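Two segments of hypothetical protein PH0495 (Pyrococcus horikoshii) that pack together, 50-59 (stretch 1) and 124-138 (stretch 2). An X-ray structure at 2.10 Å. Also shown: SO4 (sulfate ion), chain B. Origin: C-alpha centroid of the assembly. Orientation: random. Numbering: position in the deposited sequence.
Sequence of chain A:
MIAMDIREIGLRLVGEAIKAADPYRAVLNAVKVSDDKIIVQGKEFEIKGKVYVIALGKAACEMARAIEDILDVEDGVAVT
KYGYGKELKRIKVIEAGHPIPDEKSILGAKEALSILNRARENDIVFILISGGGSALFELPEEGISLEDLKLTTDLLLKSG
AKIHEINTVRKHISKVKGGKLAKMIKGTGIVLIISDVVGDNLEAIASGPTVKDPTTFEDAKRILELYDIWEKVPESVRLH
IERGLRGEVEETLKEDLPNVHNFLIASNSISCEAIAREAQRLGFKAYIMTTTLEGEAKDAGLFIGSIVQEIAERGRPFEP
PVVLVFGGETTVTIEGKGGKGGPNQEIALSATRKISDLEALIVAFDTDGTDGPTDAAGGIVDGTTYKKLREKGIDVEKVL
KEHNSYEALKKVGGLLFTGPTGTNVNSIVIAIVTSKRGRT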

ATOM      1  N   LYS A  50       0.860   0.556  30.575  1.00 46.42           N
ATOM      2  CA  LYS A  50       2.050   0.262  29.791  1.00 45.78           C
ATOM      3  C   LYS A  50       1.719   0.282  28.301  1.00 45.19           C
ATOM      4  O   LYS A  50       0.549   0.324  27.915  1.00 43.43           O
ATOM      5  N   VAL A  51       2.755   0.257  27.468  1.00 44.26           N
ATOM      6  CA  VAL A  51       2.577   0.269  26.021  1.00 43.50           C
ATOM      7  C   VAL A  51       3.193  -0.973  25.387  1.00 43.28           C
ATOM      8  O   VAL A  51       4.356  -1.296  25.632  1.00 44.97           O
ATOM      9  N   TYR A  52       2.404  -1.663  24.574  1.00 41.01           N
ATOM     10  CA  TYR A  52       2.857  -2.869  23.897  1.00 40.54           C
ATOM     11  C   TYR A  52       2.826  -2.648  22.388  1.00 39.93           C
ATOM     12  O   TYR A  52       2.120  -1.768  21.894  1.00 38.55           O
ATOM     13  N   VAL A  53       3.593  -3.448  21.657  1.00 37.35           N
ATOM     14  CA  VAL A  53       3.632  -3.320  20.208  1.00 35.77           C
ATOM     15  C   VAL A  53       3.520  -4.657  19.496  1.00 35.01           C
ATOM     16  O   VAL A  53       4.234  -5.603  19.812  1.00 35.63           O
ATOM     17  N   ILE A  54       2.608  -4.725  18.534  1.00 33.47           N
ATOM     18  CA  ILE A  54       2.427  -5.917  17.723  1.00 32.03           C
ATOM     19  C   ILE A  54       2.487  -5.436  16.276  1.00 33.28           C
ATOM     20  O   ILE A  54       1.560  -4.779  15.793  1.00 32.34           O
ATOM     21  N   ALA A  55       3.588  -5.752  15.599  1.00 32.28           N
ATOM     22  CA  ALA A  55       3.788  -5.339  14.216  1.00 32.72           C
ATOM     23  C   ALA A  55       3.824  -6.524  13.262  1.00 32.59           C
ATOM     24  O   ALA A  55       4.406  -7.565  13.566  1.00 32.43           O
ATOM     25  N   LEU A  56       3.199  -6.351  12.103  1.00 31.27           N
ATOM     26  CA  LEU A  56       3.142  -7.391  11.086  1.00 31.55           C
ATOM     27  C   LEU A  56       3.162  -6.783   9.687  1.00 33.77           C
ATOM     28  O   LEU A  56       2.384  -5.874   9.373  1.00 32.33           O
ATOM     29  N   GLY A  57       4.050  -7.301   8.845  1.00 33.41           N
ATOM     30  CA  GLY A  57       4.162  -6.802   7.492  1.00 33.35           C
ATOM     31  C   GLY A  57       5.613  -6.562   7.148  1.00 34.37           C
ATOM     32  O   GLY A  57       6.492  -6.707   7.994  1.00 33.61           O
ATOM     33  N   LYS A  58       5.863  -6.184   5.901  1.00 35.91           N
ATOM     34  CA  LYS A  58       7.216  -5.932   5.432  1.00 37.37           C
ATOM     35  C   LYS A  58       7.908  -4.760   6.126  1.00 37.60           C
ATOM     36  O   LYS A  58       9.134  -4.701   6.158  1.00 38.13           O
ATOM     37  N   ALA A  59       7.132  -3.836   6.688  1.00 36.43           N
ATOM     38  CA  ALA A  59       7.710  -2.679   7.374  1.00 34.94           C
ATOM     39  C   ALA A  59       7.525  -2.756   8.891  1.00 34.24           C
ATOM     40  O   ALA A  59       7.655  -1.752   9.594  1.00 33.93           O
ATOM     41  N   ILE A 124      -2.069   0.192  26.594  1.00 40.87           N
ATOM     42  CA  ILE A 124      -2.256   0.568  25.200  1.00 40.07           C
ATOM     43  C   ILE A 124      -1.488  -0.423  24.331  1.00 39.62           C
ATOM     44  O   ILE A 124      -0.343  -0.768  24.636  1.00 39.88           O
ATOM     45  N   VAL A 125      -2.123  -0.890  23.262  1.00 37.26           N
ATOM     46  CA  VAL A 125      -1.481  -1.836  22.355  1.00 35.94           C
ATOM     47  C   VAL A 125      -1.467  -1.306  20.926  1.00 35.63           C
ATOM     48  O   VAL A 125      -2.517  -1.156  20.302  1.00 35.48           O
ATOM     49  N   PHE A 126      -0.273  -1.022  20.416  1.00 35.61           N
ATOM     50  CA  PHE A 126      -0.115  -0.539  19.048  1.00 34.63           C
ATOM     51  C   PHE A 126      -0.107  -1.734  18.102  1.00 35.34           C
ATOM     52  O   PHE A 126       0.625  -2.700  18.320  1.00 36.06           O
ATOM     53  N   ILE A 127      -0.931  -1.678  17.063  1.00 33.82           N
ATOM     54  CA  ILE A 127      -0.970  -2.743  16.063  1.00 32.73           C
ATOM     55  C   ILE A 127      -0.452  -2.055  14.802  1.00 32.86           C
ATOM     56  O   ILE A 127      -1.105  -1.158  14.273  1.00 33.14           O
ATOM     57  N   LEU A 128       0.730  -2.458  14.341  1.00 32.28           N
ATOM     58  CA  LEU A 128       1.352  -1.852  13.168  1.00 30.90           C
ATOM     59  C   LEU A 128       1.221  -2.784  11.962  1.00 30.62           C
ATOM     60  O   LEU A 128       1.822  -3.858  11.917  1.00 31.31           O
ATOM     61  N   ILE A 129       0.436  -2.357  10.980  1.00 30.94           N
ATOM     62  CA  ILE A 129       0.178  -3.176   9.805  1.00 31.12           C
ATOM     63  C   ILE A 129       0.725  -2.634   8.480  1.00 31.33           C
ATOM     64  O   ILE A 129       0.571  -1.455   8.155  1.00 30.18           O
ATOM     65  N   SER A 130       1.368  -3.518   7.723  1.00 33.56           N
ATOM     66  CA  SER A 130       1.921  -3.173   6.417  1.00 34.34           C
ATOM     67  C   SER A 130       1.729  -4.354   5.469  1.00 35.10           C
ATOM     68  O   SER A 130       1.118  -5.358   5.840  1.00 35.22           O
ATOM     69  N   GLY A 131       2.241  -4.226   4.247  1.00 35.45           N
ATOM     70  CA  GLY A 131       2.084  -5.276   3.254  1.00 34.11           C
ATOM     71  C   GLY A 131       2.639  -6.638   3.619  1.00 32.42           C
ATOM     72  O   GLY A 131       3.660  -6.741   4.299  1.00 32.51           O
ATOM     73  N   GLY A 132       1.956  -7.686   3.163  1.00 33.28           N
ATOM     74  CA  GLY A 132       2.394  -9.047   3.434  1.00 35.05           C
ATOM     75  C   GLY A 132       1.920  -9.644   4.751  1.00 35.96           C
ATOM     76  O   GLY A 132       2.259 -10.783   5.084  1.00 36.03           O
ATOM     77  N   GLY A 133       1.129  -8.882   5.500  1.00 35.61           N
ATOM     78  CA  GLY A 133       0.634  -9.359   6.778  1.00 34.20           C
ATOM     79  C   GLY A 133      -0.196 -10.634   6.774  1.00 34.83           C
ATOM     80  O   GLY A 133      -0.258 -11.323   7.792  1.00 34.46           O
ATOM     81  N   SER A 134      -0.834 -10.964   5.655  1.00 34.72           N
ATOM     82  CA  SER A 134      -1.660 -12.170   5.596  1.00 35.54           C
ATOM     83  C   SER A 134      -0.870 -13.467   5.741  1.00 36.22           C
ATOM     84  O   SER A 134      -1.274 -14.360   6.486  1.00 36.02           O
ATOM     85  N   ALA A 135       0.246 -13.569   5.025  1.00 36.64           N
ATOM     86  CA  ALA A 135       1.081 -14.765   5.073  1.00 36.94           C
ATOM     87  C   ALA A 135       2.061 -14.740   6.244  1.00 37.31           C
ATOM     88  O   ALA A 135       2.329 -15.769   6.867  1.00 37.16           O
ATOM     89  N   LEU A 136       2.588 -13.558   6.542  1.00 36.67           N
ATOM     90  CA  LEU A 136       3.550 -13.388   7.625  1.00 35.44           C
ATOM     91  C   LEU A 136       2.954 -13.536   9.016  1.00 37.13           C
ATOM     92  O   LEU A 136       3.656 -13.884   9.965  1.00 37.84           O
ATOM     93  N   PHE A 137       1.660 -13.265   9.135  1.00 35.87           N
ATOM     94  CA  PHE A 137       0.986 -13.308  10.423  1.00 36.18           C
ATOM     95  C   PHE A 137      -0.281 -14.146  10.324  1.00 36.75           C
ATOM     96  O   PHE A 137      -1.332 -13.649   9.916  1.00 37.01           O
ATOM     97  N   GLU A 138      -0.182 -15.417  10.700  1.00 37.93           N
ATOM     98  CA  GLU A 138      -1.333 -16.302  10.623  1.00 39.10           C
ATOM     99  C   GLU A 138      -1.345 -17.410  11.667  1.00 38.61           C
ATOM    100  O   GLU A 138      -0.304 -17.935  12.062  1.00 38.42           O
TER

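Packing of two neighbouring parallel strands, 51-56 and 124-129, and of the loop and short helix that follow the second. Leu56, with 131 Å² covered by the other stretch, is the apolar centre. Its side chain (chi1 p, chi2 132°, between wells) lies on the sheet face shared by Tyr52, Ile54, Val125, Ile127 and Ile129. Leu56 CD2 sits almost exactly over the Phe137 ring, 4.1 Å from the ring centroid and 3° off its normal, a CH-pi contact. Leu56 CB meets Phe137 CB at 3.9 Å, so the chain beyond the helix folds back onto the strand. Leu56 CD1 reaches Ile129 CG2 (4.2 Å) and passes 4.1 Å from Gly133 CA, where an ideal CB on the glycine would be tight at 3.1 Å. Phe137 holds chi1 t and points toward stretch 1.

Ile54 (m, t) continues this layer: its CB touches Ile127 CD1 at 3.8 Å, because Ile127 (m, m) turns its end nearer, and Ile54 CD1 lies 4.1 Å from Val125 CG1. Farther along, Tyr52 (m) contributes its CB, 4.2 Å from Val125 CG2, while the end of its side chain leads away.

The other face carries Val51, Val53, Ala55, Ile124, Phe126 and Leu128. Val51 (t) places CG1 at the edge of the Phe126 ring, 3.7 Å from CD2. Val53 (t) packs CG1 on Leu128 CD1 (3.9 Å), and Ala55 CB lies 3.8 Å from Leu128 CB. Phe126 and Leu128 both adopt chi1 m.

Between the two faces, backbone hydrogen bonds alternate from Ile124 N to Lys50 O (2.9 Å) through to Ser130 N to Leu56 O (3.1 Å), holding the register that pairs these side chains.

Past the strands the contact turns polar. Ser130 (p) points toward stretch 1, and its OG accepts a hydrogen bond from Ala59 N (3.0 Å). The same OG is 3.1 Å from Gly57 CA; an ideal CB there would clash with it at 1.9 Å, and the backbone angles of Gly57 by themselves call for glycine. Lys58 N donates to Gly131 O (2.8 Å), while Leu136 (m, t) brings CD1 to 3.7 Å from Gly57 C. The exposed Lys58 (m, t, t, t) passes its CG 3.3 Å from Gly131 O.

At the outer edge a sulfate ion, probably from the crystallisation liquor, accepts hydrogen bonds from Gly132 N to its O4 and from Ser134 N to its O3, both 2.9 Å. Ser134, chi1 m, points away from stretch 1.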

ATOM      1  CB  LYS A  50       2.609  -1.110  30.175  1.00 46.81           C
ATOM      2  CG  LYS A  50       3.146  -1.188  31.595  1.00 47.80           C
ATOM      3  CD  LYS A  50       3.673  -2.580  31.898  1.00 50.96           C
ATOM      4  CE  LYS A  50       4.233  -2.660  33.309  1.00 53.08           C
ATOM      5  NZ  LYS A  50       3.199  -2.329  34.328  1.00 54.57           N
ATOM      6  CB  VAL A  51       3.224   1.513  25.384  1.00 42.93           C
ATOM      7  CG1 VAL A  51       3.050   1.472  23.869  1.00 44.41           C
ATOM      8  CG2 VAL A  51       2.596   2.772  25.952  1.00 42.74           C
ATOM      9  CB  TYR A  52       1.953  -4.046  24.270  1.00 41.36           C
ATOM     10  CG  TYR A  52       2.115  -4.514  25.701  1.00 45.65           C
ATOM     11  CD1 TYR A  52       3.188  -5.327  26.071  1.00 46.44           C
ATOM     12  CD2 TYR A  52       1.212  -4.122  26.693  1.00 45.47           C
ATOM     13  CE1 TYR A  52       3.361  -5.739  27.392  1.00 48.53           C
ATOM     14  CE2 TYR A  52       1.377  -4.527  28.020  1.00 47.11           C
ATOM     15  CZ  TYR A  52       2.455  -5.336  28.362  1.00 47.41           C
ATOM     16  OH  TYR A  52       2.634  -5.737  29.667  1.00 46.90           O
ATOM     17  CB  VAL A  53       4.943  -2.649  19.724  1.00 35.12           C
ATOM     18  CG1 VAL A  53       5.031  -2.733  18.202  1.00 36.19           C
ATOM     19  CG2 VAL A  53       4.992  -1.197  20.168  1.00 35.40           C
ATOM     20  CB  ILE A  54       1.065  -6.592  17.982  1.00 31.84           C
ATOM     21  CG1 ILE A  54       1.022  -7.142  19.412  1.00 30.55           C
ATOM     22  CG2 ILE A  54       0.839  -7.711  16.965  1.00 29.07           C
ATOM     23  CD1 ILE A  54      -0.326  -7.738  19.806  1.00 29.58           C
ATOM     24  CB  ALA A  55       5.075  -4.542  14.106  1.00 33.89           C
ATOM     25  CB  LEU A  56       1.874  -8.234  11.255  1.00 32.20           C
ATOM     26  CG  LEU A  56       0.583  -7.427  11.426  1.00 32.71           C
ATOM     27  CD1 LEU A  56      -0.503  -7.965  10.501  1.00 29.60           C
ATOM     28  CD2 LEU A  56       0.146  -7.484  12.885  1.00 32.90           C
ATOM     29  CB  LYS A  58       7.195  -5.709   3.918  1.00 39.17           C
ATOM     30  CG  LYS A  58       6.744  -6.933   3.132  1.00 40.72           C
ATOM     31  CD  LYS A  58       6.619  -6.623   1.650  1.00 42.88           C
ATOM     32  CE  LYS A  58       6.111  -7.828   0.875  1.00 44.30           C
ATOM     33  NZ  LYS A  58       5.864  -7.494  -0.557  1.00 44.93           N
ATOM     34  CB  ALA A  59       7.082  -1.394   6.843  1.00 33.91           C
ATOM     35  CB  ILE A 124      -1.723   1.993  24.923  1.00 41.50           C
ATOM     36  CG1 ILE A 124      -2.552   3.019  25.698  1.00 41.56           C
ATOM     37  CG2 ILE A 124      -1.753   2.288  23.423  1.00 40.52           C
ATOM     38  CD1 ILE A 124      -2.147   4.456  25.442  1.00 42.42           C
ATOM     39  CB  VAL A 125      -2.206  -3.202  22.345  1.00 36.42           C
ATOM     40  CG1 VAL A 125      -1.504  -4.153  21.385  1.00 35.55           C
ATOM     41  CG2 VAL A 125      -2.245  -3.791  23.753  1.00 37.72           C
ATOM     42  CB  PHE A 126       1.213   0.213  18.887  1.00 34.74           C
ATOM     43  CG  PHE A 126       1.152   1.660  19.271  1.00 33.29           C
ATOM     44  CD1 PHE A 126       0.664   2.607  18.379  1.00 35.30           C
ATOM     45  CD2 PHE A 126       1.583   2.077  20.523  1.00 32.65           C
ATOM     46  CE1 PHE A 126       0.607   3.953  18.726  1.00 35.11           C
ATOM     47  CE2 PHE A 126       1.531   3.420  20.884  1.00 33.71           C
ATOM     48  CZ  PHE A 126       1.043   4.360  19.986  1.00 35.80           C
ATOM     49  CB  ILE A 127      -2.407  -3.249  15.816  1.00 32.06           C
ATOM     50  CG1 ILE A 127      -3.036  -3.709  17.133  1.00 32.37           C
ATOM     51  CG2 ILE A 127      -2.385  -4.404  14.820  1.00 29.97           C
ATOM     52  CD1 ILE A 127      -2.359  -4.922  17.756  1.00 32.32           C
ATOM     53  CB  LEU A 128       2.823  -1.540  13.485  1.00 28.56           C
ATOM     54  CG  LEU A 128       3.052  -0.795  14.815  1.00 29.44           C
ATOM     55  CD1 LEU A 128       4.537  -0.489  15.009  1.00 27.99           C
ATOM     56  CD2 LEU A 128       2.248   0.507  14.828  1.00 28.02           C
ATOM     57  CB  ILE A 129      -1.344  -3.405   9.654  1.00 30.80           C
ATOM     58  CG1 ILE A 129      -1.928  -3.888  10.986  1.00 32.52           C
ATOM     59  CG2 ILE A 129      -1.615  -4.436   8.559  1.00 32.37           C
ATOM     60  CD1 ILE A 129      -3.457  -4.038  10.989  1.00 28.92           C
ATOM     61  CB  SER A 130       3.402  -2.792   6.525  1.00 31.61           C
ATOM     62  OG  SER A 130       4.146  -3.755   7.248  1.00 36.11           O
ATOM     63  CB  SER A 134      -2.461 -12.218   4.293  1.00 33.53           C
ATOM     64  OG  SER A 134      -3.483 -11.240   4.287  1.00 36.84           O
ATOM     65  CB  ALA A 135       1.845 -14.916   3.759  1.00 37.52           C
ATOM     66  CB  LEU A 136       4.197 -12.009   7.535  1.00 33.97           C
ATOM     67  CG  LEU A 136       5.079 -11.682   6.333  1.00 35.29           C
ATOM     68  CD1 LEU A 136       5.402 -10.185   6.340  1.00 33.21           C
ATOM     69  CD2 LEU A 136       6.353 -12.526   6.386  1.00 34.94           C
ATOM     70  CB  PHE A 137       0.637 -11.878  10.828  1.00 35.52           C
ATOM     71  CG  PHE A 137       0.233 -11.722  12.254  1.00 34.37           C
ATOM     72  CD1 PHE A 137       1.191 -11.699  13.263  1.00 33.83           C
ATOM     73  CD2 PHE A 137      -1.104 -11.540  12.592  1.00 33.56           C
ATOM     74  CE1 PHE A 137       0.821 -11.487  14.590  1.00 32.49           C
ATOM     75  CE2 PHE A 137      -1.482 -11.330  13.918  1.00 32.04           C
ATOM     76  CZ  PHE A 137      -0.519 -11.302  14.915  1.00 31.53           C
ATOM     77  CB  GLU A 138      -1.425 -16.915   9.220  1.00 41.29           C
ATOM     78  CG  GLU A 138      -2.568 -17.911   9.041  1.00 45.75           C
ATOM     79  CD  GLU A 138      -3.918 -17.350   9.465  1.00 47.53           C
ATOM     80  OE1 GLU A 138      -4.344 -16.318   8.912  1.00 49.36           O
ATOM     81  OE2 GLU A 138      -4.560 -17.943  10.353  1.00 51.15           O
TER
HETATM   82  S   SO4 B 505      -1.539  -8.691   2.092  1.00 39.68           S
HETATM   83  O1  SO4 B 505      -2.906  -8.369   2.531  1.00 46.50           O
HETATM   84  O2  SO4 B 505      -1.605  -9.301   0.753  1.00 44.55           O
HETATM   85  O3  SO4 B 505      -0.905  -9.630   3.035  1.00 42.38           O
HETATM   86  O4  SO4 B 505      -0.733  -7.458   2.033  1.00 46.90           O